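SnoaL-like domain-containing protein (Methylibium petroleiphilum PM1, PDB 3G16) is of unknown function but has the cystatin-like fold of the NTF2 clan, and may bind a small molecule in its pocket as relatives do. Local coordinates at residues Ala33-Pro44 / Ser114-Tyr124. Numbering follows the deposited sequence.
Sequences ACFVPEAVHYFP and SGLIREIRAFY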
loop_
_atom_site.group_PDB
_atom_site.type_symbol
_atom_site.label_atom_id
_atom_site.label_comp_id
_atom_site.label_asym_id
_atom_site.label_seq_id
_atom_site.Cartn_x
_atom_site.Cartn_y
_atom_site.Cartn_z
ATOM N N ALA A 33 7.788 15.455 15.503
ATOM C CA ALA A 33 8.655 14.635 16.355
ATOM C C ALA A 33 8.706 13.166 15.941
ATOM O O ALA A 33 9.542 12.404 16.427
ATOM C CB ALA A 33 8.214 14.753 17.800
ATOM N N CYS A 34 7.803 12.764 15.036
ATOM C CA CYS A 34 7.797 11.391 14.576
ATOM C C CYS A 34 8.652 11.123 13.349
ATOM O O CYS A 34 8.750 9.984 12.898
ATOM C CB CYS A 34 6.368 11.006 14.188
ATOM S SG CYS A 34 5.239 10.994 15.625
ATOM N N PHE A 35 9.207 12.200 12.790
ATOM C CA PHE A 35 9.998 12.135 11.569
ATOM C C PHE A 35 11.398 12.674 11.688
ATOM O O PHE A 35 11.642 13.583 12.484
ATOM C CB PHE A 35 9.357 13.062 10.518
ATOM C CG PHE A 35 8.000 12.624 10.032
ATOM C CD1 PHE A 35 7.877 11.671 9.029
ATOM C CD2 PHE A 35 6.839 13.150 10.563
ATOM C CE1 PHE A 35 6.643 11.260 8.576
ATOM C CE2 PHE A 35 5.590 12.729 10.122
ATOM C CZ PHE A 35 5.493 11.799 9.117
ATOM N N VAL A 36 12.305 12.183 10.867
ATOM C CA VAL A 36 13.553 12.913 10.644
ATOM C C VAL A 36 13.133 14.237 9.947
ATOM O O VAL A 36 12.167 14.263 9.174
ATOM C CB VAL A 36 14.602 12.158 9.820
ATOM C CG1 VAL A 36 14.938 10.812 10.513
ATOM C CG2 VAL A 36 14.123 11.889 8.426
ATOM N N PRO A 37 13.855 15.333 10.173
ATOM C CA PRO A 37 13.430 16.629 9.593
ATOM C C PRO A 37 13.232 16.635 8.097
ATOM O O PRO A 37 12.314 17.327 7.602
ATOM C CB PRO A 37 14.545 17.588 10.025
ATOM C CG PRO A 37 15.188 16.924 11.198
ATOM C CD PRO A 37 15.016 15.452 11.074
ATOM N N GLU A 38 14.049 15.894 7.385
ATOM C CA GLU A 38 14.005 15.862 5.941
ATOM C C GLU A 38 13.046 14.820 5.357
ATOM O O GLU A 38 13.074 14.582 4.136
ATOM C CB GLU A 38 15.434 15.637 5.407
ATOM C CG GLU A 38 16.062 14.236 5.617
ATOM C CD GLU A 38 16.694 13.927 7.013
ATOM O OE1 GLU A 38 16.536 14.682 7.976
ATOM O OE2 GLU A 38 17.379 12.872 7.097
ATOM N N ALA A 39 12.217 14.196 6.190
ATOM C CA ALA A 39 11.322 13.173 5.691
ATOM C C ALA A 39 10.443 13.696 4.555
ATOM O O ALA A 39 10.034 14.858 4.553
ATOM C CB ALA A 39 10.400 12.683 6.820
ATOM N N VAL A 40 10.154 12.803 3.618
ATOM C CA VAL A 40 9.289 13.126 2.467
ATOM C C VAL A 40 8.095 12.165 2.463
ATOM O O VAL A 40 8.227 10.955 2.694
ATOM C CB VAL A 40 10.035 13.059 1.139
ATOM C CG1 VAL A 40 9.109 13.476 -0.030
ATOM C CG2 VAL A 40 11.269 13.977 1.148
ATOM N N HIS A 41 6.914 12.708 2.197
ATOM C CA HIS A 41 5.685 11.915 1.982
ATOM C C HIS A 41 5.334 12.007 0.499
ATOM O O HIS A 41 5.265 13.117 -0.081
ATOM C CB HIS A 41 4.527 12.496 2.766
ATOM C CG HIS A 41 3.407 11.538 3.064
ATOM N ND1 HIS A 41 2.814 10.698 2.127
ATOM C CD2 HIS A 41 2.718 11.360 4.205
ATOM C CE1 HIS A 41 1.821 10.034 2.717
ATOM N NE2 HIS A 41 1.740 10.413 3.986
ATOM N N TYR A 42 5.167 10.855 -0.142
ATOM C CA TYR A 42 4.779 10.759 -1.547
ATOM C C TYR A 42 3.347 10.284 -1.625
ATOM O O TYR A 42 2.849 9.535 -0.756
ATOM C CB TYR A 42 5.694 9.784 -2.266
ATOM C CG TYR A 42 7.144 10.185 -2.273
ATOM C CD1 TYR A 42 7.624 11.012 -3.236
ATOM C CD2 TYR A 42 8.037 9.754 -1.303
ATOM C CE1 TYR A 42 8.947 11.420 -3.259
ATOM C CE2 TYR A 42 9.368 10.146 -1.314
ATOM C CZ TYR A 42 9.825 10.974 -2.296
ATOM O OH TYR A 42 11.167 11.366 -2.331
ATOM N N PHE A 43 2.731 10.640 -2.758
ATOM C CA PHE A 43 1.325 10.351 -3.050
ATOM C C PHE A 43 1.192 10.006 -4.516
ATOM O O PHE A 43 2.083 10.292 -5.286
ATOM C CB PHE A 43 0.441 11.600 -2.771
ATOM C CG PHE A 43 0.571 12.115 -1.393
ATOM C CD1 PHE A 43 -0.182 11.594 -0.387
ATOM C CD2 PHE A 43 1.455 13.145 -1.110
ATOM C CE1 PHE A 43 -0.082 12.063 0.907
ATOM C CE2 PHE A 43 1.571 13.633 0.182
ATOM C CZ PHE A 43 0.822 13.105 1.200
ATOM N N PRO A 44 0.035 9.451 -4.883
ATOM C CA PRO A 44 -0.151 9.281 -6.325
ATOM C C PRO A 44 0.108 10.569 -7.095
ATOM O O PRO A 44 -0.277 11.663 -6.619
ATOM C CB PRO A 44 -1.612 8.834 -6.409
ATOM C CG PRO A 44 -1.879 8.161 -5.149
ATOM C CD PRO A 44 -1.091 8.935 -4.102
ATOM N N SER A 114 17.835 6.911 14.130
ATOM C CA SER A 114 17.077 7.758 15.041
ATOM C C SER A 114 15.805 7.112 15.563
ATOM O O SER A 114 15.288 7.565 16.580
ATOM C CB SER A 114 16.720 9.102 14.367
ATOM O OG SER A 114 15.784 8.893 13.322
ATOM N N GLY A 115 15.261 6.113 14.868
ATOM C CA GLY A 115 14.035 5.454 15.251
ATOM C C GLY A 115 12.807 6.217 14.803
ATOM O O GLY A 115 11.681 5.886 15.195
ATOM N N LEU A 116 12.997 7.159 13.873
ATOM C CA LEU A 116 11.907 7.987 13.368
ATOM C C LEU A 116 11.642 7.706 11.893
ATOM O O LEU A 116 12.419 7.075 11.224
ATOM C CB LEU A 116 12.234 9.457 13.572
ATOM C CG LEU A 116 12.566 9.744 15.038
ATOM C CD1 LEU A 116 12.825 11.382 15.090
ATOM C CD2 LEU A 116 11.408 9.454 16.050
ATOM N N ILE A 117 10.489 8.162 11.401
ATOM C CA ILE A 117 10.078 7.915 10.020
ATOM C C ILE A 117 10.884 8.790 9.080
ATOM O O ILE A 117 11.009 10.001 9.312
ATOM C CB ILE A 117 8.587 8.190 9.852
ATOM C CG1 ILE A 117 7.767 7.210 10.709
ATOM C CG2 ILE A 117 8.200 8.039 8.391
ATOM C CD1 ILE A 117 6.294 7.583 10.862
ATOM N N ARG A 118 11.389 8.198 8.008
ATOM C CA ARG A 118 12.134 8.966 6.983
ATOM C C ARG A 118 11.369 9.131 5.685
ATOM O O ARG A 118 11.661 10.031 4.933
ATOM C CB ARG A 118 13.526 8.358 6.719
ATOM C CG ARG A 118 13.515 7.095 5.970
ATOM C CD ARG A 118 14.931 6.597 5.732
ATOM N NE ARG A 118 14.945 5.436 4.883
ATOM C CZ ARG A 118 16.005 4.677 4.713
ATOM N NH1 ARG A 118 17.148 4.939 5.356
ATOM N NH2 ARG A 118 15.936 3.641 3.907
ATOM N N GLU A 119 10.397 8.278 5.425
ATOM C CA GLU A 119 9.657 8.352 4.169
ATOM C C GLU A 119 8.351 7.618 4.284
ATOM O O GLU A 119 8.283 6.570 4.922
ATOM C CB GLU A 119 10.486 7.699 3.064
ATOM C CG GLU A 119 9.894 7.809 1.672
ATOM C CD GLU A 119 10.839 7.308 0.610
ATOM O OE1 GLU A 119 11.877 7.982 0.379
ATOM O OE2 GLU A 119 10.594 6.235 0.047
ATOM N N ILE A 120 7.324 8.156 3.612
ATOM C CA ILE A 120 6.009 7.497 3.500
ATOM C C ILE A 120 5.612 7.547 2.027
ATOM O O ILE A 120 5.773 8.605 1.383
ATOM C CB ILE A 120 4.912 8.124 4.385
ATOM C CG1 ILE A 120 5.358 8.147 5.853
ATOM C CG2 ILE A 120 3.584 7.389 4.172
ATOM C CD1 ILE A 120 4.363 8.815 6.785
ATOM N N ARG A 121 5.164 6.425 1.477
ATOM C CA ARG A 121 4.690 6.336 0.077
ATOM C C ARG A 121 3.262 5.834 0.149
ATOM O O ARG A 121 3.047 4.690 0.540
ATOM C CB ARG A 121 5.586 5.402 -0.718
ATOM C CG ARG A 121 7.049 5.833 -0.756
ATOM C CD ARG A 121 7.871 5.026 -1.735
ATOM N NE ARG A 121 7.901 3.597 -1.498
ATOM C CZ ARG A 121 8.678 3.004 -0.592
ATOM N NH1 ARG A 121 9.477 3.697 0.201
ATOM N NH2 ARG A 121 8.673 1.686 -0.490
ATOM N N ALA A 122 2.300 6.678 -0.270
ATOM C CA ALA A 122 0.881 6.325 -0.140
ATOM C C ALA A 122 0.202 6.016 -1.468
ATOM O O ALA A 122 0.497 6.619 -2.506
ATOM C CB ALA A 122 0.105 7.454 0.542
ATOM N N PHE A 123 -0.712 5.057 -1.382
ATOM C CA PHE A 123 -1.469 4.492 -2.509
ATOM C C PHE A 123 -2.928 4.501 -2.117
ATOM O O PHE A 123 -3.248 4.414 -0.923
ATOM C CB PHE A 123 -1.010 3.075 -2.797
ATOM C CG PHE A 123 0.474 2.999 -3.045
ATOM C CD1 PHE A 123 1.005 3.184 -4.295
ATOM C CD2 PHE A 123 1.354 2.835 -1.996
ATOM C CE1 PHE A 123 2.387 3.163 -4.526
ATOM C CE2 PHE A 123 2.739 2.810 -2.202
ATOM C CZ PHE A 123 3.234 2.965 -3.464
ATOM N N TYR A 124 -3.811 4.552 -3.103
ATOM C CA TYR A 124 -5.235 4.717 -2.851
ATOM C C TYR A 124 -6.112 3.623 -3.369
ATOM O O TYR A 124 -5.833 3.032 -4.417
ATOM C CB TYR A 124 -5.740 5.995 -3.522
ATOM C CG TYR A 124 -5.194 7.316 -3.044
ATOM C CD1 TYR A 124 -4.535 7.459 -1.815
ATOM C CD2 TYR A 124 -5.427 8.467 -3.797
ATOM C CE1 TYR A 124 -4.098 8.743 -1.373
ATOM C CE2 TYR A 124 -4.999 9.714 -3.359
ATOM C CZ TYR A 124 -4.335 9.826 -2.172
ATOM O OH TYR A 124 -3.942 11.057 -1.711
HETATM O O HOH W 1 12.502 10.562 -0.104
#
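Strands 39-42 and 116-124 run parallel, their axes 4.7 Å apart, and H41 pairs with I120 through hydrogen bonds from Y42 N to I120 O (2.8 Å) and from I120 N to V40 O. Another bridge, F35 with I117, precedes the type I turn V36-A39. On its other edge, strand 116-124 has a classic beta bulge, R118 and E119 both facing E109 of strand 100-111.

On the face toward the helices, the H41 ring is held between two side chains. I120 CG2 sits over one face, 3.7 Å from the centroid, and F43 CZ covers the opposite face. A122 CB meets the ring edge. CG lies anti to the backbone N, and the turn about CB-CG (chi2 -48°) lets ND1 donate to Y42 O at 3.1 Å, from above the carbonyl plane. A122 N reaches this oxygen from the opposite face. Replacing the imidazole with an alanine here is likely to leave I120 CG2 and F43 CZ with no ring between them and to take from Y42 O one of its two donors. At the start of the segment the ring edge of F35, at CE1, meets I120 CD1; at its end P44 CG lies over one face of the Y124 ring.

On the other face, the E119 carboxylate plane is turned 83° from the Y42 ring, and E119 CG meets the ring edge. A water joins Y42 OH to E119 OE1, while E119 OE2 forms a salt bridge with R121 NH1 (2.8 Å). R121 also pairs with E90 of the second subunit.

Helices 9-24 and 55-69 pack against F35 and H41, as in the SnoaL-like, cystatin-like fold.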